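Side-chain contacts in exodeoxyribonuclease III (Archaeoglobus fulgidus, PDB 2VOA), which probably acts as a magnesium- or manganese-dependent AP endonuclease, cutting DNA at abasic sites for repair: residues Y201-K206 with K238-E243; D89-A94 with E125-Y130. The protein carries 1 engineered substitution. All coordinates share one frame; numbering follows the deposited sequence.

Interaction 1 of 2, residues Y201-K206 with K238-E243. With nucleotides of chain C; nucleotides of chain D.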
loop_
_atom_site.group_PDB
_atom_site.type_symbol
_atom_site.label_atom_id
_atom_site.label_comp_id
_atom_site.label_asym_id
_atom_site.label_seq_id
_atom_site.Cartn_x
_atom_site.Cartn_y
_atom_site.Cartn_z
ATOM N N TYR A 201 -17.618 -7.744 -6.023
ATOM C CA TYR A 201 -18.275 -6.798 -5.126
ATOM C C TYR A 201 -17.499 -5.497 -5.262
ATOM O O TYR A 201 -16.280 -5.480 -5.052
ATOM C CB TYR A 201 -18.214 -7.264 -3.667
ATOM C CG TYR A 201 -18.998 -8.520 -3.391
ATOM C CD1 TYR A 201 -18.387 -9.765 -3.477
ATOM C CD2 TYR A 201 -20.342 -8.461 -2.996
ATOM C CE1 TYR A 201 -19.093 -10.939 -3.205
ATOM C CE2 TYR A 201 -21.051 -9.623 -2.725
ATOM C CZ TYR A 201 -20.424 -10.848 -2.833
ATOM O OH TYR A 201 -21.114 -12.005 -2.545
ATOM N N ASP A 202 -18.192 -4.425 -5.631
ATOM C CA ASP A 202 -17.550 -3.127 -5.868
ATOM C C ASP A 202 -16.933 -2.599 -4.585
ATOM O O ASP A 202 -17.600 -2.580 -3.557
ATOM C CB ASP A 202 -18.584 -2.145 -6.440
ATOM C CG ASP A 202 -17.967 -0.877 -6.976
ATOM O OD1 ASP A 202 -17.177 -0.240 -6.264
ATOM O OD2 ASP A 202 -18.331 -0.472 -8.112
ATOM N N TYR A 203 -15.668 -2.177 -4.637
ATOM C CA TYR A 203 -14.990 -1.634 -3.454
ATOM C C TYR A 203 -15.764 -0.465 -2.821
ATOM O O TYR A 203 -15.697 -0.221 -1.602
ATOM C CB TYR A 203 -13.633 -1.072 -3.837
ATOM C CG TYR A 203 -12.522 -2.042 -4.190
ATOM C CD1 TYR A 203 -11.768 -1.849 -5.352
ATOM C CD2 TYR A 203 -12.172 -3.094 -3.343
ATOM C CE1 TYR A 203 -10.693 -2.682 -5.669
ATOM C CE2 TYR A 203 -11.097 -3.954 -3.661
ATOM C CZ TYR A 203 -10.357 -3.726 -4.808
ATOM O OH TYR A 203 -9.290 -4.539 -5.120
ATOM N N ARG A 204 -16.468 0.274 -3.672
ATOM C CA ARG A 204 -17.100 1.527 -3.281
ATOM C C ARG A 204 -18.399 1.332 -2.510
ATOM O O ARG A 204 -18.909 2.261 -1.889
ATOM C CB ARG A 204 -17.381 2.362 -4.523
ATOM C CG ARG A 204 -16.157 2.991 -5.126
ATOM C CD ARG A 204 -16.447 3.536 -6.511
ATOM N NE ARG A 204 -16.676 2.479 -7.485
ATOM C CZ ARG A 204 -16.810 2.686 -8.790
ATOM N NH1 ARG A 204 -16.731 3.930 -9.283
ATOM N NH2 ARG A 204 -17.020 1.663 -9.599
ATOM N N VAL A 205 -18.930 0.119 -2.580
ATOM C CA VAL A 205 -20.227 -0.212 -1.989
ATOM C C VAL A 205 -20.037 -0.656 -0.537
ATOM O O VAL A 205 -19.480 -1.721 -0.269
ATOM C CB VAL A 205 -20.973 -1.288 -2.844
ATOM C CG1 VAL A 205 -22.273 -1.741 -2.165
ATOM C CG2 VAL A 205 -21.268 -0.743 -4.243
ATOM N N LYS A 206 -20.491 0.178 0.395
ATOM C CA LYS A 206 -20.297 -0.089 1.823
ATOM C C LYS A 206 -21.019 -1.364 2.261
ATOM O O LYS A 206 -22.190 -1.547 1.958
ATOM C CB LYS A 206 -20.716 1.125 2.666
ATOM C CG LYS A 206 -19.982 1.223 3.996
ATOM C CD LYS A 206 -18.493 0.908 3.840
ATOM C CE LYS A 206 -17.817 0.693 5.194
ATOM N NZ LYS A 206 -16.644 -0.239 5.089
ATOM N N LYS A 238 -13.020 -16.514 0.346
ATOM C CA LYS A 238 -11.923 -16.292 1.306
ATOM C C LYS A 238 -10.915 -15.184 0.899
ATOM O O LYS A 238 -10.653 -14.276 1.708
ATOM C CB LYS A 238 -11.217 -17.607 1.669
ATOM C CG LYS A 238 -12.095 -18.559 2.453
ATOM C CD LYS A 238 -11.334 -19.816 2.845
ATOM C CE LYS A 238 -12.290 -20.866 3.406
ATOM N NZ LYS A 238 -11.915 -22.239 2.925
ATOM N N PRO A 239 -10.365 -15.246 -0.333
ATOM C CA PRO A 239 -9.463 -14.157 -0.764
ATOM C C PRO A 239 -10.129 -12.769 -0.804
ATOM O O PRO A 239 -9.431 -11.756 -0.648
ATOM C CB PRO A 239 -8.998 -14.575 -2.168
ATOM C CG PRO A 239 -9.756 -15.810 -2.546
ATOM C CD PRO A 239 -10.534 -16.300 -1.356
ATOM N N ARG A 240 -11.454 -12.730 -0.991
ATOM C CA ARG A 240 -12.207 -11.458 -0.999
ATOM C C ARG A 240 -12.342 -10.802 0.394
ATOM O O ARG A 240 -12.582 -9.598 0.519
ATOM C CB ARG A 240 -13.582 -11.655 -1.658
ATOM C CG ARG A 240 -14.384 -10.352 -1.873
ATOM C CD ARG A 240 -13.673 -9.414 -2.849
ATOM N NE ARG A 240 -14.355 -8.130 -3.114
ATOM C CZ ARG A 240 -14.283 -7.062 -2.311
ATOM N NH1 ARG A 240 -13.643 -7.133 -1.147
ATOM N NH2 ARG A 240 -14.903 -5.935 -2.630
ATOM N N LEU A 241 -12.208 -11.625 1.427
ATOM C CA LEU A 241 -12.258 -11.181 2.819
ATOM C C LEU A 241 -10.873 -10.909 3.403
ATOM O O LEU A 241 -10.749 -10.360 4.519
ATOM C CB LEU A 241 -12.965 -12.246 3.663
ATOM C CG LEU A 241 -14.374 -12.685 3.249
ATOM C CD1 LEU A 241 -14.766 -13.952 3.999
ATOM C CD2 LEU A 241 -15.378 -11.595 3.557
ATOM N N ALA A 242 -9.829 -11.300 2.675
ATOM C CA ALA A 242 -8.467 -11.110 3.166
ATOM C C ALA A 242 -8.057 -9.637 3.095
ATOM O O ALA A 242 -8.775 -8.811 2.496
ATOM C CB ALA A 242 -7.500 -11.984 2.383
ATOM N N GLU A 243 -6.910 -9.308 3.693
ATOM C CA GLU A 243 -6.406 -7.927 3.673
ATOM C C GLU A 243 -5.965 -7.539 2.265
ATOM O O GLU A 243 -5.392 -8.362 1.546
ATOM C CB GLU A 243 -5.279 -7.729 4.697
ATOM C CG GLU A 243 -5.814 -7.429 6.083
ATOM C CD GLU A 243 -6.551 -6.094 6.130
ATOM O OE1 GLU A 243 -7.809 -6.103 6.122
ATOM O OE2 GLU A 243 -5.868 -5.037 6.146
ATOM O "O5'" DG C 1 -15.467 4.029 -1.027
ATOM C "C5'" DG C 1 -14.103 3.914 -0.659
ATOM C "C4'" DG C 1 -13.554 2.568 -1.108
ATOM O "O4'" DG C 1 -13.670 2.356 -2.548
ATOM C "C3'" DG C 1 -12.074 2.380 -0.827
ATOM O "O3'" DG C 1 -11.825 0.996 -0.655
ATOM C "C2'" DG C 1 -11.389 2.897 -2.088
ATOM C "C1'" DG C 1 -12.396 2.475 -3.157
ATOM N N9 DG C 1 -12.563 3.438 -4.228
ATOM C C8 DG C 1 -12.654 4.813 -4.123
ATOM N N7 DG C 1 -12.841 5.396 -5.271
ATOM C C5 DG C 1 -12.896 4.354 -6.176
ATOM C C6 DG C 1 -13.066 4.395 -7.567
ATOM O O6 DG C 1 -13.226 5.415 -8.258
ATOM N N1 DG C 1 -13.074 3.111 -8.127
ATOM C C2 DG C 1 -12.901 1.934 -7.418
ATOM N N2 DG C 1 -12.921 0.784 -8.123
ATOM N N3 DG C 1 -12.731 1.898 -6.097
ATOM C C4 DG C 1 -12.735 3.140 -5.554
ATOM P P DC C 2 -10.462 0.432 -0.070
ATOM O OP1 DC C 2 -10.805 -0.903 0.458
ATOM O OP2 DC C 2 -9.834 1.449 0.820
ATOM O "O5'" DC C 2 -9.471 0.295 -1.295
ATOM C "C5'" DC C 2 -9.786 -0.699 -2.271
ATOM C "C4'" DC C 2 -8.982 -0.480 -3.523
ATOM O "O4'" DC C 2 -9.604 0.608 -4.247
ATOM C "C3'" DC C 2 -7.510 -0.115 -3.317
ATOM O "O3'" DC C 2 -6.739 -0.936 -4.144
ATOM C "C2'" DC C 2 -7.422 1.315 -3.846
ATOM C "C1'" DC C 2 -8.551 1.288 -4.877
ATOM N N1 DC C 2 -8.992 2.662 -5.361
ATOM C C2 DC C 2 -9.400 2.799 -6.696
ATOM O O2 DC C 2 -9.430 1.807 -7.431
ATOM N N3 DC C 2 -9.761 4.034 -7.139
ATOM C C4 DC C 2 -9.710 5.082 -6.318
ATOM N N4 DC C 2 -10.081 6.261 -6.825
ATOM C C5 DC C 2 -9.302 4.975 -4.960
ATOM C C6 DC C 2 -8.942 3.756 -4.528
ATOM P P DC D 10 -12.027 1.010 -18.290
ATOM O OP1 DC D 10 -11.493 -0.098 -19.132
ATOM O OP2 DC D 10 -13.071 1.938 -18.815
ATOM O "O5'" DC D 10 -12.600 0.354 -16.970
ATOM C "C5'" DC D 10 -11.854 -0.635 -16.286
ATOM C "C4'" DC D 10 -12.610 -0.952 -15.019
ATOM O "O4'" DC D 10 -12.561 0.184 -14.126
ATOM C "C3'" DC D 10 -14.095 -1.218 -15.224
ATOM O "O3'" DC D 10 -14.404 -2.463 -14.655
ATOM C "C2'" DC D 10 -14.836 -0.092 -14.499
ATOM C "C1'" DC D 10 -13.796 0.283 -13.446
ATOM N N1 DC D 10 -13.880 1.652 -12.847
ATOM C C2 DC D 10 -13.668 1.761 -11.460
ATOM O O2 DC D 10 -13.445 0.744 -10.785
ATOM N N3 DC D 10 -13.715 2.991 -10.885
ATOM C C4 DC D 10 -13.955 4.069 -11.628
ATOM N N4 DC D 10 -13.993 5.242 -10.985
ATOM C C5 DC D 10 -14.177 3.986 -13.047
ATOM C C6 DC D 10 -14.122 2.766 -13.613
#
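Arg-240 NH2 donates to Tyr-201 O at 2.8 Å, nearly straight at 170°, binding the carbonyl just ahead of the type I turn from Asp-202 to Val-205. The oxygen lies in the guanidinium plane, but the donor stands above the carbonyl plane. Arg-240 CG is anti to the backbone N (chi1 -173°), and a bend at chi2 brings the chain alongside Tyr-201 CB; its NE is bonded to Asp-247 O. The same NH2 of Arg-240 comes obliquely to the Tyr-203 ring, 4.0 Å from CD2, the two planes 62° apart. Tyr-203 presents one ring face to the DC2 sugar of chain C, with C5' 3.5 Å above the ring centre, while its OH is held by Pro-245 O and Asn-10 ND2. Within the turn, Asp-202 OD1 takes the backbone N of Arg-204 at 2.7 Å on its anti side, an Asx turn, and Arg-204 NE at 3.0 Å on its syn lone pair. Arg-204 NH2 meets Asp-202 OD2 at 2.9 Å, a side-on salt bridge that should fix the rotation of both groups. Held this way, the Arg-204 guanidinium lies over DG1 of chain C and DC10 of chain D, its CZ 3.7 Å from DC10 N3. The DNA is thus met by a tyrosine face against a sugar and a guanidinium over bases, contacts of shape and stacking that would probably depend little on base identity.

Interaction 2 of 2, residues D89-A94 with E125-Y130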
loop_
_atom_site.group_PDB
_atom_site.type_symbol
_atom_site.label_atom_id
_atom_site.label_comp_id
_atom_site.label_asym_id
_atom_site.label_seq_id
_atom_site.Cartn_x
_atom_site.Cartn_y
_atom_site.Cartn_z
ATOM N N ASP A 89 -3.685 -7.382 -25.019
ATOM C CA ASP A 89 -3.807 -7.253 -23.552
ATOM C C ASP A 89 -5.159 -7.703 -22.986
ATOM O O ASP A 89 -5.420 -7.514 -21.787
ATOM C CB ASP A 89 -3.463 -5.830 -23.068
ATOM C CG ASP A 89 -4.444 -4.747 -23.587
ATOM O OD1 ASP A 89 -5.368 -5.061 -24.379
ATOM O OD2 ASP A 89 -4.260 -3.555 -23.226
ATOM N N ARG A 90 -6.005 -8.288 -23.840
ATOM C CA ARG A 90 -7.316 -8.770 -23.425
ATOM C C ARG A 90 -7.585 -10.232 -23.759
ATOM O O ARG A 90 -8.670 -10.738 -23.493
ATOM C CB ARG A 90 -8.429 -7.925 -24.078
ATOM C CG ARG A 90 -8.481 -6.449 -23.618
ATOM C CD ARG A 90 -9.725 -5.792 -24.184
ATOM N NE ARG A 90 -9.906 -4.421 -23.702
ATOM C CZ ARG A 90 -10.525 -4.081 -22.564
ATOM N NH1 ARG A 90 -11.026 -4.995 -21.744
ATOM N NH2 ARG A 90 -10.643 -2.800 -22.251
ATOM N N LEU A 91 -6.657 -10.907 -24.428
ATOM C CA LEU A 91 -6.940 -12.295 -24.783
ATOM C C LEU A 91 -5.622 -13.023 -24.879
ATOM O O LEU A 91 -4.736 -12.598 -25.620
ATOM C CB LEU A 91 -7.692 -12.379 -26.124
ATOM C CG LEU A 91 -8.213 -13.734 -26.635
ATOM C CD1 LEU A 91 -9.264 -13.535 -27.702
ATOM C CD2 LEU A 91 -7.102 -14.686 -27.204
ATOM N N ILE A 92 -5.519 -14.112 -24.128
ATOM C CA ILE A 92 -4.353 -14.991 -24.213
ATOM C C ILE A 92 -4.867 -16.414 -24.318
ATOM O O ILE A 92 -5.827 -16.797 -23.614
ATOM C CB ILE A 92 -3.364 -14.779 -23.011
ATOM C CG1 ILE A 92 -2.047 -15.552 -23.219
ATOM C CG2 ILE A 92 -4.030 -15.094 -21.649
ATOM C CD1 ILE A 92 -1.015 -15.309 -22.126
ATOM N N ARG A 93 -4.254 -17.182 -25.218
ATOM C CA ARG A 93 -4.697 -18.538 -25.497
ATOM C C ARG A 93 -3.517 -19.495 -25.532
ATOM O O ARG A 93 -2.467 -19.137 -26.010
ATOM C CB ARG A 93 -5.402 -18.564 -26.836
ATOM C CG ARG A 93 -5.869 -19.947 -27.279
ATOM C CD ARG A 93 -6.822 -19.783 -28.407
ATOM N NE ARG A 93 -7.629 -20.971 -28.666
ATOM C CZ ARG A 93 -8.491 -21.040 -29.672
ATOM N NH1 ARG A 93 -8.651 -19.982 -30.465
ATOM N NH2 ARG A 93 -9.201 -22.139 -29.880
ATOM N N ALA A 94 -3.711 -20.702 -25.022
ATOM C CA ALA A 94 -2.644 -21.696 -24.980
ATOM C C ALA A 94 -3.239 -23.081 -24.897
ATOM O O ALA A 94 -4.347 -23.248 -24.402
ATOM C CB ALA A 94 -1.719 -21.445 -23.784
ATOM N N GLU A 125 -18.933 -9.538 -30.819
ATOM C CA GLU A 125 -19.222 -10.072 -32.151
ATOM C C GLU A 125 -17.941 -10.674 -32.772
ATOM O O GLU A 125 -17.954 -11.759 -33.368
ATOM C CB GLU A 125 -19.798 -8.977 -33.059
ATOM C CG GLU A 125 -19.950 -9.370 -34.538
ATOM C CD GLU A 125 -21.076 -10.369 -34.809
ATOM O OE1 GLU A 125 -21.271 -10.730 -36.005
ATOM O OE2 GLU A 125 -21.793 -10.775 -33.853
ATOM N N ARG A 126 -16.832 -9.960 -32.636
ATOM C CA ARG A 126 -15.551 -10.476 -33.132
ATOM C C ARG A 126 -15.187 -11.772 -32.419
ATOM O O ARG A 126 -14.744 -12.725 -33.066
ATOM C CB ARG A 126 -14.451 -9.426 -32.982
ATOM C CG ARG A 126 -14.629 -8.228 -33.917
ATOM C CD ARG A 126 -13.304 -7.507 -34.088
ATOM N NE ARG A 126 -12.885 -6.779 -32.892
ATOM C CZ ARG A 126 -11.609 -6.574 -32.557
ATOM N NH1 ARG A 126 -10.639 -7.068 -33.313
ATOM N NH2 ARG A 126 -11.300 -5.889 -31.472
ATOM N N LEU A 127 -15.432 -11.819 -31.108
ATOM C CA LEU A 127 -15.094 -13.001 -30.307
ATOM C C LEU A 127 -15.929 -14.187 -30.767
ATOM O O LEU A 127 -15.433 -15.319 -30.843
ATOM C CB LEU A 127 -15.321 -12.722 -28.816
ATOM C CG LEU A 127 -14.931 -13.876 -27.897
ATOM C CD1 LEU A 127 -13.469 -14.239 -28.099
ATOM C CD2 LEU A 127 -15.164 -13.474 -26.447
ATOM N N TYR A 128 -17.199 -13.940 -31.072
ATOM C CA TYR A 128 -18.052 -14.984 -31.659
ATOM C C TYR A 128 -17.413 -15.636 -32.894
ATOM O O TYR A 128 -17.254 -16.857 -32.959
ATOM C CB TYR A 128 -19.437 -14.396 -32.027
ATOM C CG TYR A 128 -20.319 -15.381 -32.779
ATOM C CD1 TYR A 128 -20.384 -15.363 -34.177
ATOM C CD2 TYR A 128 -21.065 -16.346 -32.088
ATOM C CE1 TYR A 128 -21.192 -16.276 -34.868
ATOM C CE2 TYR A 128 -21.873 -17.267 -32.769
ATOM C CZ TYR A 128 -21.917 -17.223 -34.161
ATOM O OH TYR A 128 -22.700 -18.109 -34.863
ATOM N N HIS A 129 -17.014 -14.814 -33.858
ATOM C CA HIS A 129 -16.452 -15.348 -35.097
ATOM C C HIS A 129 -15.105 -16.026 -34.856
ATOM O O HIS A 129 -14.809 -17.069 -35.459
ATOM C CB HIS A 129 -16.419 -14.253 -36.156
ATOM C CG HIS A 129 -17.790 -13.847 -36.593
ATOM N ND1 HIS A 129 -18.620 -14.698 -37.295
ATOM C CD2 HIS A 129 -18.498 -12.711 -36.388
ATOM C CE1 HIS A 129 -19.772 -14.090 -37.530
ATOM N NE2 HIS A 129 -19.728 -12.887 -36.985
ATOM N N TYR A 130 -14.333 -15.466 -33.929
ATOM C CA TYR A 130 -13.025 -16.018 -33.568
ATOM C C TYR A 130 -13.154 -17.433 -32.988
ATOM O O TYR A 130 -12.449 -18.366 -33.426
ATOM C CB TYR A 130 -12.286 -15.056 -32.631
ATOM C CG TYR A 130 -11.005 -15.603 -32.028
ATOM C CD1 TYR A 130 -9.803 -15.607 -32.739
ATOM C CD2 TYR A 130 -11.004 -16.118 -30.728
ATOM C CE1 TYR A 130 -8.613 -16.119 -32.150
ATOM C CE2 TYR A 130 -9.840 -16.629 -30.152
ATOM C CZ TYR A 130 -8.660 -16.610 -30.856
ATOM O OH TYR A 130 -7.512 -17.121 -30.272
#
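Leu-91 and Arg-93 of strand 91-94 meet Leu-127 and Tyr-130 of helix 125-130 where, in this DNase I-like alpha/beta fold, helix 115-134 packs on one of the two sheets. The two segments run almost in the same direction, 12° apart, with axes 13.2 Å from each other, and long side chains bridge that gap. Alternate strand residues do so, whereas Ile-92 points away, onto strand 63-70 of the other sheet.

The polar part is one hydrogen bond: Arg-93 NH1 donates to Tyr-130 OH at 3.1 Å, with the oxygen in the guanidinium plane. The ring and guanidinium planes are turned 68° apart, and the two side chains lie alongside each other, pointing opposite ways, which also lays Arg-93 CD 3.3 Å from Tyr-130 OH. CG of Arg-93 is anti to the backbone N (chi1 178°), and the extended chain carries the charge across to the helix. There NH1 also meets Thr-134 OG1, while NH2 turns to a salt bridge with Asp-100 of the adjacent strand 99-105. An alanine in place of Arg-93 is likely to leave Tyr-130 OH without this donor and the Asp-100 carboxylate without its charged mate.

Apolar packing fills the neighbouring part, and Leu-91 supplies the strand's share of it with both of its methyl groups. Its side chain crosses Tyr-130 at a slant, CD1 lying 4.0 Å from Tyr-130 CE2, and the same methyl faces Leu-127 CD1 at 4.3 Å. The other methyl, Leu-91 CD2, rests 3.9 Å from Tyr-130 OH, the hydroxyl that Arg-93 NH1 also grips.

How the interactions relate
Interactions 1 and 2 lie on opposite sides of the chain's centre, their own centres 29 Å apart and their nearest atoms about 15 Å apart, with no direct touch. Interaction 1 is at the DNA and beside the predicted metal and catalytic residues: the Tyr-203 side chain is about 4 Å from that of Asp-247, and that of Arg-240 about 6 Å from that of His-248. Interaction 2 joins a helix to a sheet, but the start of 89-94, at Arg-90 and Leu-91, also approaches the active site, since the Leu-91 side chain is about 7 Å from that of Tyr-105, predicted to be catalytic, and Arg-90 packs on a DNA phosphate.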